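Local coordinates for protein pyrrolidone-carboxylate peptidase (Deinococcus radiodurans R1, PDB 5Z48) that cleaves N-terminal pyroglutamyl groups from polypeptides as a homotetrameric thiol peptidase of the C15 family, generally when the second residue is not proline, at residues L32-P35 and G39-S42; P4-T9 and V203-I208; E12-H17 and T71-G76; V47-A52 and M90-P95. All coordinates share one frame; numbering follows the deposited sequence.

How the contacts relate
Contacts 1, 2 and 3 reach one mixed beta sheet, and contact 4 joins the start of helix 49-63 to the end of strand 80-90 of that sheet. Strand 5-11 runs between strands 38-45 and 67-73, so contacts 1 and 2 touch, with centres about 7 Å apart, and contact 2 meets contact 3 at T9 and T71. Contacts 3 and 4 have centres about 12 Å apart and both touch pyroglutamic acid; their segments alternate along the chain. Contact 2 ties the first strand to helix 194-211 and encloses the others in sequence. Contacts 1 and 4 lie about 29 Å apart between centres, so the series runs from the edge of the sheet to the substrate pocket.

Contact 1 (L32-P35 and G39-S42); sequences LELP and GVHS
A beta hairpin sets L32 beside V40, pairing the short, weakly bonded strand 33-34 with strand 38-45. Its polar link is the bond from V40 N to L32 O, 2.9 Å long, with the donor lying in the carbonyl plane and an N-H...O angle of 159°. The same oxygen also takes a CA-H...O contact from G39 CA at 3.3 Å. One step on, E33 and G39 form an antiparallel non-hydrogen-bonded pair with their CA atoms 4.6 Å apart; E33 is exposed, as suits a charged side chain.

On the other face V40 gathers the leucines. Its CG2 branch, anti to the carbonyl carbon while CG1 is anti to the backbone N (chi1 173°), lies 3.9 Å from CD1 of L34 and 4.0 Å from CB of L32. A beta-branched valine fits a buried strand position, and its short side chain is enough to touch both leucines, whereas the longer leucines can also extend to the next layer. L32 and L34 pack on R202, E206 and T209 of helix 194-211, V40 touches L8 of strand 5-11, and H41 turns to helix 49-63 on the opposite face.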
loop_
_atom_site.group_PDB
_atom_site.type_symbol
_atom_site.label_atom_id
_atom_site.label_comp_id
_atom_site.label_asym_id
_atom_site.label_seq_id
_atom_site.Cartn_x
_atom_site.Cartn_y
_atom_site.Cartn_z
ATOM N N LEU B 32 -21.643 30.145 0.028
ATOM C CA LEU B 32 -20.937 30.524 -1.190
ATOM C C LEU B 32 -21.933 30.758 -2.317
ATOM O O LEU B 32 -22.832 29.942 -2.561
ATOM C CB LEU B 32 -19.936 29.435 -1.597
ATOM C CG LEU B 32 -19.140 29.676 -2.884
ATOM C CD1 LEU B 32 -18.154 30.814 -2.758
ATOM C CD2 LEU B 32 -18.460 28.326 -3.248
ATOM N N GLU B 33 -21.792 31.903 -2.979
ATOM C CA GLU B 33 -22.573 32.197 -4.160
ATOM C C GLU B 33 -21.834 31.661 -5.368
ATOM O O GLU B 33 -20.654 31.965 -5.568
ATOM C CB GLU B 33 -22.815 33.698 -4.298
ATOM C CG GLU B 33 -23.836 34.226 -3.297
ATOM C CD GLU B 33 -24.170 35.682 -3.567
ATOM O OE1 GLU B 33 -23.261 36.526 -3.394
ATOM O OE2 GLU B 33 -25.316 35.972 -3.985
ATOM N N LEU B 34 -22.533 30.886 -6.175
ATOM C CA LEU B 34 -22.023 30.336 -7.400
ATOM C C LEU B 34 -22.748 30.953 -8.587
ATOM O O LEU B 34 -23.819 31.553 -8.435
ATOM C CB LEU B 34 -22.200 28.808 -7.373
ATOM C CG LEU B 34 -21.373 28.134 -6.311
ATOM C CD1 LEU B 34 -21.790 26.698 -6.202
ATOM C CD2 LEU B 34 -19.934 28.246 -6.755
ATOM N N PRO B 35 -22.158 30.902 -9.778
ATOM C CA PRO B 35 -22.806 31.505 -10.946
ATOM C C PRO B 35 -24.173 30.891 -11.227
ATOM O O PRO B 35 -24.475 29.755 -10.836
ATOM C CB PRO B 35 -21.812 31.237 -12.090
ATOM C CG PRO B 35 -20.529 30.957 -11.456
ATOM C CD PRO B 35 -20.771 30.484 -10.044
ATOM N N GLY B 39 -26.589 29.037 -4.618
ATOM C CA GLY B 39 -25.961 29.240 -3.329
ATOM C C GLY B 39 -25.806 27.906 -2.634
ATOM O O GLY B 39 -26.621 26.998 -2.797
ATOM N N VAL B 40 -24.714 27.792 -1.901
ATOM C CA VAL B 40 -24.393 26.605 -1.101
ATOM C C VAL B 40 -25.044 26.736 0.265
ATOM O O VAL B 40 -24.920 27.790 0.914
ATOM C CB VAL B 40 -22.872 26.461 -0.952
ATOM C CG1 VAL B 40 -22.530 25.288 0.040
ATOM C CG2 VAL B 40 -22.203 26.260 -2.316
ATOM N N HIS B 41 -25.751 25.694 0.700
ATOM C CA HIS B 41 -26.271 25.586 2.062
ATOM C C HIS B 41 -25.579 24.392 2.693
ATOM O O HIS B 41 -25.752 23.271 2.217
ATOM C CB HIS B 41 -27.785 25.336 2.062
ATOM C CG HIS B 41 -28.343 25.130 3.429
ATOM N ND1 HIS B 41 -28.819 26.173 4.194
ATOM C CD2 HIS B 41 -28.451 24.016 4.192
ATOM C CE1 HIS B 41 -29.242 25.702 5.356
ATOM N NE2 HIS B 41 -29.002 24.399 5.389
ATOM N N SER B 42 -24.811 24.607 3.755
ATOM C CA SER B 42 -24.079 23.496 4.369
ATOM C C SER B 42 -24.759 22.994 5.641
ATOM O O SER B 42 -25.404 23.747 6.375
ATOM C CB SER B 42 -22.665 23.926 4.742
ATOM O OG SER B 42 -21.981 24.387 3.609
#

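Contact 2 (P4-T9 and V203-I208); sequences PTLLLT and VAAEAI
L6 rests its CD1 methyl between A205 and I208, about one turn apart on helix 194-211. This is strand-on-helix packing in an alpha/beta fold, where strand 5-11 of the central sheet is covered on one side by that C-terminal helix. CD1 lies 4.1 Å from CG2 of I208 and 4.4 Å from CB of A205, and the two larger side chains cross at about a right angle.

The torsions explain the reach: CG of L6 is anti to the backbone N (chi1 179°), which carries the branched end out from the sheet, and chi2 of 138° is far from a staggered value, so the leucine has apparently twisted to fit its surroundings. Small A205 suits the helix face because it allows the backbones to come close, with CA atoms of L6 and A205 7.6 Å apart, while I208 supplies bulk beside it and reaches A67 of strand 67-73 and I124 of helix 121-130. L7, the next residue of the strand, faces the other way onto L56, L59 and L60 of helix 49-63, so leucines on both faces of the strand are buried against helices. E206, on the far side of the helix, is salt-bridged to R202. Even the helix backbone takes part, for O of A205 lies 4.1 Å from CD1 of L6.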
loop_
_atom_site.group_PDB
_atom_site.type_symbol
_atom_site.label_atom_id
_atom_site.label_comp_id
_atom_site.label_asym_id
_atom_site.label_seq_id
_atom_site.Cartn_x
_atom_site.Cartn_y
_atom_site.Cartn_z
ATOM N N PRO B 4 -31.693 28.647 -6.799
ATOM C CA PRO B 4 -31.313 27.234 -6.612
ATOM C C PRO B 4 -30.271 27.051 -5.526
ATOM O O PRO B 4 -29.339 27.843 -5.391
ATOM C CB PRO B 4 -30.768 26.810 -7.985
ATOM C CG PRO B 4 -30.411 28.097 -8.670
ATOM C CD PRO B 4 -31.345 29.154 -8.138
ATOM N N THR B 5 -30.435 25.988 -4.753
ATOM C CA THR B 5 -29.557 25.687 -3.635
ATOM C C THR B 5 -28.795 24.402 -3.905
ATOM O O THR B 5 -29.399 23.389 -4.270
ATOM C CB THR B 5 -30.356 25.494 -2.351
ATOM O OG1 THR B 5 -31.032 26.724 -2.049
ATOM C CG2 THR B 5 -29.457 25.055 -1.174
ATOM N N LEU B 6 -27.484 24.433 -3.703
ATOM C CA LEU B 6 -26.719 23.190 -3.628
ATOM C C LEU B 6 -26.594 22.831 -2.151
ATOM O O LEU B 6 -26.102 23.637 -1.343
ATOM C CB LEU B 6 -25.346 23.323 -4.289
ATOM C CG LEU B 6 -24.503 22.025 -4.209
ATOM C CD1 LEU B 6 -23.781 21.739 -5.516
ATOM C CD2 LEU B 6 -23.491 22.109 -3.116
ATOM N N LEU B 7 -27.108 21.652 -1.775
ATOM C CA LEU B 7 -26.958 21.169 -0.402
ATOM C C LEU B 7 -25.602 20.504 -0.251
ATOM O O LEU B 7 -25.310 19.555 -0.965
ATOM C CB LEU B 7 -28.080 20.182 -0.058
ATOM C CG LEU B 7 -27.953 19.471 1.305
ATOM C CD1 LEU B 7 -28.038 20.485 2.430
ATOM C CD2 LEU B 7 -29.076 18.406 1.471
ATOM N N LEU B 8 -24.774 20.996 0.671
ATOM C CA LEU B 8 -23.430 20.473 0.904
ATOM C C LEU B 8 -23.362 19.944 2.322
ATOM O O LEU B 8 -23.660 20.676 3.250
ATOM C CB LEU B 8 -22.401 21.587 0.707
ATOM C CG LEU B 8 -20.956 21.245 1.096
ATOM C CD1 LEU B 8 -20.409 20.049 0.269
ATOM C CD2 LEU B 8 -20.061 22.464 0.899
ATOM N N THR B 9 -23.028 18.650 2.505
ATOM C CA THR B 9 -22.923 18.139 3.876
ATOM C C THR B 9 -21.518 17.615 4.157
ATOM O O THR B 9 -20.793 17.221 3.249
ATOM C CB THR B 9 -23.951 17.032 4.160
ATOM O OG1 THR B 9 -23.674 15.857 3.367
ATOM C CG2 THR B 9 -25.347 17.490 3.811
ATOM N N VAL B 203 -14.485 23.285 -6.131
ATOM C CA VAL B 203 -14.416 23.054 -7.574
ATOM C C VAL B 203 -15.479 22.045 -8.017
ATOM O O VAL B 203 -16.123 22.226 -9.068
ATOM C CB VAL B 203 -12.977 22.633 -7.964
ATOM C CG1 VAL B 203 -12.861 22.171 -9.433
ATOM C CG2 VAL B 203 -12.062 23.820 -7.768
ATOM N N ALA B 204 -15.702 20.997 -7.218
ATOM C CA ALA B 204 -16.767 20.046 -7.531
ATOM C C ALA B 204 -18.118 20.723 -7.501
ATOM O O ALA B 204 -18.937 20.497 -8.399
ATOM C CB ALA B 204 -16.728 18.846 -6.572
ATOM N N ALA B 205 -18.371 21.547 -6.461
ATOM C CA ALA B 205 -19.652 22.262 -6.357
ATOM C C ALA B 205 -19.884 23.149 -7.577
ATOM O O ALA B 205 -20.991 23.176 -8.147
ATOM C CB ALA B 205 -19.669 23.104 -5.089
ATOM N N GLU B 206 -18.837 23.852 -8.015
ATOM C CA GLU B 206 -18.957 24.751 -9.159
ATOM C C GLU B 206 -19.252 23.970 -10.435
ATOM O O GLU B 206 -20.054 24.418 -11.275
ATOM C CB GLU B 206 -17.659 25.578 -9.298
ATOM C CG GLU B 206 -17.390 26.502 -8.100
ATOM C CD GLU B 206 -16.017 27.195 -8.089
ATOM O OE1 GLU B 206 -15.094 26.721 -8.787
ATOM O OE2 GLU B 206 -15.875 28.216 -7.366
ATOM N N ALA B 207 -18.631 22.803 -10.590
ATOM C CA ALA B 207 -18.877 22.013 -11.800
ATOM C C ALA B 207 -20.304 21.455 -11.810
ATOM O O ALA B 207 -20.953 21.416 -12.864
ATOM C CB ALA B 207 -17.864 20.872 -11.941
ATOM N N ILE B 208 -20.795 21.023 -10.646
ATOM C CA ILE B 208 -22.144 20.468 -10.570
ATOM C C ILE B 208 -23.167 21.524 -10.971
ATOM O O ILE B 208 -24.072 21.279 -11.778
ATOM C CB ILE B 208 -22.425 19.944 -9.148
ATOM C CG1 ILE B 208 -21.590 18.682 -8.854
ATOM C CG2 ILE B 208 -23.920 19.666 -9.003
ATOM C CD1 ILE B 208 -21.404 18.408 -7.336
#

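Contact 3 (E12-H17 and T71-G76); sequences EPFHTH and TGLAAG. With PCA (pyroglutamic acid), chain I.
H17 closes a type II' beta turn that starts at F14, with H17 N bonded to F14 O at 3.0 Å, and so hangs over L73 at the end of strand 67-73. The imidazole lies with one face to the leucine: CD2 of L73 is 4.0 Å from the ring centroid and 22° off its normal, a CH-pi contact, while CB of A75 meets the ring obliquely. The same CD2 methyl touches CE1 of F14 at 3.9 Å, so a branched leucine serves both rings at once.

F14, G72 and L73 belong to the pyroglutamate pocket. F14 is sandwiched: CD2 of H17 lies over one face of its ring, and CB and CG of pyroglutamic acid lie over the other, while the ligand CD, 3.3 Å from CE1 of F14, lies off the rim. A chi1 of 65°, which wedges CG between the backbone N and carbonyl carbon, turns the ring into the pocket. The lactam is read by the strand backbone: L73 N donates to OE at 2.8 Å, and the ligand N gives L73 O a nearly straight bond of 2.8 Å at 175°. G72 suits its place because a CB there would crowd OE. With F14 cut back to an alanine, the lactam is likely to lose an apolar wall, and the edge of H17 the ring it leans on.

N20 ND2 and the probably catalytic C146 (N) and H171 (NE2) also bond the ligand. Around the site, strand 67-73 runs between strands 5-11 and 167-172, and L73 rests on P21 of helix 21-29.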
loop_
_atom_site.group_PDB
_atom_site.type_symbol
_atom_site.label_atom_id
_atom_site.label_comp_id
_atom_site.label_asym_id
_atom_site.label_seq_id
_atom_site.Cartn_x
_atom_site.Cartn_y
_atom_site.Cartn_z
ATOM N N GLU B 12 -19.168 14.880 11.285
ATOM C CA GLU B 12 -18.394 15.114 12.528
ATOM C C GLU B 12 -17.184 14.174 12.652
ATOM O O GLU B 12 -17.090 13.157 11.955
ATOM C CB GLU B 12 -19.290 14.918 13.736
ATOM C CG GLU B 12 -20.508 15.810 13.739
ATOM C CD GLU B 12 -21.438 15.543 14.920
ATOM O OE1 GLU B 12 -21.150 14.669 15.766
ATOM O OE2 GLU B 12 -22.505 16.193 14.962
ATOM N N PRO B 13 -16.242 14.477 13.562
ATOM C CA PRO B 13 -15.160 13.516 13.836
ATOM C C PRO B 13 -15.729 12.203 14.347
ATOM O O PRO B 13 -16.819 12.148 14.920
ATOM C CB PRO B 13 -14.315 14.206 14.911
ATOM C CG PRO B 13 -14.651 15.693 14.770
ATOM C CD PRO B 13 -16.117 15.696 14.382
ATOM N N PHE B 14 -14.969 11.132 14.131
ATOM C CA PHE B 14 -15.389 9.801 14.528
ATOM C C PHE B 14 -14.138 8.961 14.720
ATOM O O PHE B 14 -13.032 9.355 14.324
ATOM C CB PHE B 14 -16.317 9.160 13.466
ATOM C CG PHE B 14 -15.628 8.905 12.168
ATOM C CD1 PHE B 14 -15.371 9.963 11.303
ATOM C CD2 PHE B 14 -15.182 7.628 11.846
ATOM C CE1 PHE B 14 -14.711 9.743 10.089
ATOM C CE2 PHE B 14 -14.506 7.383 10.637
ATOM C CZ PHE B 14 -14.260 8.460 9.774
ATOM N N HIS B 15 -14.334 7.800 15.333
ATOM C CA HIS B 15 -13.242 6.842 15.576
ATOM C C HIS B 15 -12.154 7.564 16.383
ATOM O O HIS B 15 -12.474 8.264 17.357
ATOM C CB HIS B 15 -12.803 6.282 14.213
ATOM C CG HIS B 15 -11.884 5.108 14.303
ATOM N ND1 HIS B 15 -12.197 3.971 15.015
ATOM C CD2 HIS B 15 -10.675 4.885 13.739
ATOM C CE1 HIS B 15 -11.213 3.098 14.897
ATOM N NE2 HIS B 15 -10.279 3.628 14.126
ATOM N N THR B 16 -10.878 7.410 16.014
ATOM C CA THR B 16 -9.775 8.057 16.714
ATOM C C THR B 16 -9.385 9.387 16.084
ATOM O O THR B 16 -8.379 9.992 16.510
ATOM C CB THR B 16 -8.565 7.129 16.742
ATOM O OG1 THR B 16 -8.280 6.715 15.401
ATOM C CG2 THR B 16 -8.875 5.899 17.591
ATOM N N HIS B 17 -10.155 9.860 15.098
ATOM C CA HIS B 17 -9.813 11.092 14.386
ATOM C C HIS B 17 -10.279 12.310 15.185
ATOM O O HIS B 17 -11.461 12.383 15.570
ATOM C CB HIS B 17 -10.457 11.099 12.985
ATOM C CG HIS B 17 -10.194 9.844 12.199
ATOM N ND1 HIS B 17 -8.919 9.396 11.909
ATOM C CD2 HIS B 17 -11.043 8.944 11.652
ATOM C CE1 HIS B 17 -8.998 8.274 11.209
ATOM N NE2 HIS B 17 -10.278 7.986 11.030
ATOM N N THR B 71 -20.298 14.885 1.543
ATOM C CA THR B 71 -18.855 14.660 1.661
ATOM C C THR B 71 -18.499 13.973 2.986
ATOM O O THR B 71 -19.222 14.049 3.994
ATOM C CB THR B 71 -18.037 15.974 1.515
ATOM O OG1 THR B 71 -18.110 16.781 2.686
ATOM C CG2 THR B 71 -18.556 16.787 0.329
ATOM N N GLY B 72 -17.310 13.354 2.998
ATOM C CA GLY B 72 -16.883 12.628 4.181
ATOM C C GLY B 72 -15.418 12.283 4.050
ATOM O O GLY B 72 -14.840 12.345 2.952
ATOM N N LEU B 73 -14.838 11.876 5.192
ATOM C CA LEU B 73 -13.431 11.468 5.261
ATOM C C LEU B 73 -13.231 10.024 4.791
ATOM O O LEU B 73 -13.980 9.127 5.167
ATOM C CB LEU B 73 -12.953 11.605 6.697
ATOM C CG LEU B 73 -11.567 11.061 7.070
ATOM C CD1 LEU B 73 -10.442 11.781 6.348
ATOM C CD2 LEU B 73 -11.371 11.159 8.586
ATOM N N ALA B 74 -12.202 9.804 3.965
ATOM C CA ALA B 74 -11.724 8.451 3.648
ATOM C C ALA B 74 -10.249 8.400 4.043
ATOM O O ALA B 74 -9.389 8.519 3.184
ATOM C CB ALA B 74 -11.910 8.100 2.161
ATOM N N ALA B 75 -9.975 8.209 5.338
ATOM C CA ALA B 75 -8.597 8.210 5.811
ATOM C C ALA B 75 -7.824 7.050 5.199
ATOM O O ALA B 75 -8.200 5.873 5.353
ATOM C CB ALA B 75 -8.587 8.116 7.342
ATOM N N GLY B 76 -6.744 7.389 4.493
ATOM C CA GLY B 76 -5.937 6.418 3.778
ATOM C C GLY B 76 -5.948 6.637 2.282
ATOM O O GLY B 76 -4.982 6.260 1.598
HETATM N N PCA I . -16.145 8.879 6.911
HETATM C CA PCA I . -16.842 7.673 7.346
HETATM C CB PCA I . -18.035 8.112 8.211
HETATM C CG PCA I . -17.936 9.625 8.414
HETATM C CD PCA I . -16.783 10.012 7.524
HETATM O OE PCA I . -16.443 11.191 7.375
HETATM C C PCA I . -17.214 6.807 6.126
HETATM O O PCA I . -18.224 6.098 6.088
HETATM O OXT PCA I . -16.495 6.834 5.087
#

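Contact 4 (V47-A52 and M90-P95); sequences VEPHAA and MDFQIP. With PCA (pyroglutamic acid), chain I.
Apolar contact comes first: P49, the first residue of helix 49-63, presses its ring carbons against the edge of the F92 ring, its CG lying near the ring plane 4.0 Å from CZ, with CD of P49 4.1 Å from the same atom. M90 approaches the proline ring obliquely with its CE methyl near CG and CB, the chain bent at its last torsion (chi3 75°); because M90 has two conformers, the very short CE approach is doubtful. F92 is further held by edge-to-face rings from Y102 and Y144.

Hydrogen bonds belong to the helix start. E48, the N-cap, spreads its carboxylate over two amides: OE1 accepts from H50 N and OE2 from A51 N, each at 2.9 Å and each from above the carboxylate plane. Proline fits the first helical turn, where an amide hydrogen is not needed. If an alanine stood at P49, CZ and CE2 of F92 would probably be left without the cover that CG and CD give them.

Ligand contact is apolar too, V47 CG2 meeting CG of pyroglutamic acid at 3.8 Å. Across the assembly D91 forms a salt bridge with R122 of a neighbouring subunit.

The chemistry thus divides: only apolar contacts join the helix start to the end of strand 80-90 and the loop that follows it, while the capping carboxylate, near the positive end of the helix dipole, is likely to be favoured in its ionised form.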
loop_
_atom_site.group_PDB
_atom_site.type_symbol
_atom_site.label_atom_id
_atom_site.label_comp_id
_atom_site.label_asym_id
_atom_site.label_seq_id
_atom_site.Cartn_x
_atom_site.Cartn_y
_atom_site.Cartn_z
ATOM N N VAL B 47 -22.097 10.946 12.821
ATOM C CA VAL B 47 -21.624 9.647 12.302
ATOM C C VAL B 47 -22.403 8.552 13.014
ATOM O O VAL B 47 -21.877 7.834 13.874
ATOM C CB VAL B 47 -20.107 9.485 12.466
ATOM C CG1 VAL B 47 -19.640 8.233 11.748
ATOM C CG2 VAL B 47 -19.405 10.640 11.800
ATOM N N GLU B 48 -23.676 8.437 12.674
ATOM C CA GLU B 48 -24.574 7.463 13.269
ATOM C C GLU B 48 -25.745 7.420 12.302
ATOM O O GLU B 48 -26.332 8.491 12.035
ATOM C CB GLU B 48 -25.016 7.897 14.677
ATOM C CG GLU B 48 -25.793 6.814 15.458
ATOM C CD GLU B 48 -27.225 6.716 14.965
ATOM O OE1 GLU B 48 -27.596 5.645 14.440
ATOM O OE2 GLU B 48 -27.962 7.737 15.078
ATOM N N PRO B 49 -26.089 6.254 11.732
ATOM C CA PRO B 49 -26.992 6.256 10.560
ATOM C C PRO B 49 -28.411 6.706 10.836
ATOM O O PRO B 49 -28.979 7.402 9.986
ATOM C CB PRO B 49 -26.975 4.798 10.073
ATOM C CG PRO B 49 -26.524 4.009 11.311
ATOM C CD PRO B 49 -25.543 4.907 12.003
ATOM N N HIS B 50 -28.998 6.346 11.975
ATOM C CA HIS B 50 -30.387 6.738 12.209
ATOM C C HIS B 50 -30.508 8.249 12.282
ATOM O O HIS B 50 -31.354 8.852 11.604
ATOM C CB HIS B 50 -30.912 6.077 13.470
ATOM C CG HIS B 50 -30.914 4.587 13.369
ATOM N ND1 HIS B 50 -31.501 3.926 12.310
ATOM C CD2 HIS B 50 -30.347 3.632 14.144
ATOM C CE1 HIS B 50 -31.335 2.625 12.462
ATOM N NE2 HIS B 50 -30.642 2.418 13.567
ATOM N N ALA B 51 -29.632 8.888 13.054
ATOM C CA ALA B 51 -29.726 10.340 13.185
ATOM C C ALA B 51 -29.286 11.042 11.903
ATOM O O ALA B 51 -29.843 12.086 11.534
ATOM C CB ALA B 51 -28.905 10.823 14.380
ATOM N N ALA B 52 -28.272 10.493 11.217
ATOM C CA ALA B 52 -27.832 11.108 9.969
ATOM C C ALA B 52 -28.932 11.034 8.911
ATOM O O ALA B 52 -29.177 12.020 8.201
ATOM C CB ALA B 52 -26.541 10.453 9.473
ATOM N N MET B 90 -25.647 -2.081 5.323
ATOM C CA MET B 90 -24.858 -1.560 6.439
ATOM C C MET B 90 -23.976 -2.684 6.975
ATOM O O MET B 90 -24.488 -3.687 7.493
ATOM C CB MET B 90 -25.766 -1.027 7.550
ATOM C CG MET B 90 -26.742 0.003 7.026
ATOM S SD MET B 90 -28.176 0.312 8.043
ATOM C CE MET B 90 -27.543 1.279 9.408
ATOM N N ASP B 91 -22.659 -2.481 6.916
ATOM C CA ASP B 91 -21.723 -3.463 7.466
ATOM C C ASP B 91 -20.527 -2.691 7.988
ATOM O O ASP B 91 -19.725 -2.170 7.200
ATOM C CB ASP B 91 -21.307 -4.507 6.432
ATOM C CG ASP B 91 -20.579 -5.659 7.078
ATOM O OD1 ASP B 91 -21.222 -6.561 7.628
ATOM O OD2 ASP B 91 -19.331 -5.673 7.032
ATOM N N PHE B 92 -20.439 -2.577 9.318
ATOM C CA PHE B 92 -19.521 -1.637 9.946
ATOM C C PHE B 92 -18.284 -2.372 10.423
ATOM O O PHE B 92 -18.388 -3.278 11.255
ATOM C CB PHE B 92 -20.178 -0.927 11.132
ATOM C CG PHE B 92 -21.250 0.087 10.766
ATOM C CD1 PHE B 92 -21.769 0.214 9.467
ATOM C CD2 PHE B 92 -21.726 0.943 11.765
ATOM C CE1 PHE B 92 -22.755 1.166 9.173
ATOM C CE2 PHE B 92 -22.700 1.888 11.506
ATOM C CZ PHE B 92 -23.216 2.033 10.207
ATOM N N GLN B 93 -17.120 -1.946 9.939
ATOM C CA GLN B 93 -15.857 -2.502 10.411
ATOM C C GLN B 93 -15.425 -1.909 11.743
ATOM O O GLN B 93 -14.661 -2.555 12.465
ATOM C CB GLN B 93 -14.766 -2.260 9.376
ATOM C CG GLN B 93 -15.146 -2.838 8.015
ATOM C CD GLN B 93 -15.069 -4.348 7.994
ATOM O OE1 GLN B 93 -14.151 -4.950 8.557
ATOM N NE2 GLN B 93 -16.053 -4.974 7.368
ATOM N N ILE B 94 -15.854 -0.684 12.062
ATOM C CA ILE B 94 -15.660 -0.030 13.359
ATOM C C ILE B 94 -17.020 0.470 13.815
ATOM O O ILE B 94 -17.929 0.661 12.993
ATOM C CB ILE B 94 -14.664 1.155 13.276
ATOM C CG1 ILE B 94 -15.094 2.132 12.162
ATOM C CG2 ILE B 94 -13.239 0.663 13.024
ATOM C CD1 ILE B 94 -14.355 3.486 12.239
ATOM N N PRO B 95 -17.201 0.680 15.118
ATOM C CA PRO B 95 -18.489 1.201 15.586
ATOM C C PRO B 95 -18.698 2.627 15.101
ATOM O O PRO B 95 -17.754 3.367 14.785
ATOM C CB PRO B 95 -18.400 1.132 17.118
ATOM C CG PRO B 95 -16.929 0.858 17.416
ATOM C CD PRO B 95 -16.322 0.236 16.221
HETATM N N PCA I . -16.145 8.879 6.911
HETATM C CA PCA I . -16.842 7.673 7.346
HETATM C CB PCA I . -18.035 8.112 8.211
HETATM C CG PCA I . -17.936 9.625 8.414
HETATM C CD PCA I . -16.783 10.012 7.524
HETATM O OE PCA I . -16.443 11.191 7.375
HETATM C C PCA I . -17.214 6.807 6.126
HETATM O O PCA I . -18.224 6.098 6.088
HETATM O OXT PCA I . -16.495 6.834 5.087
#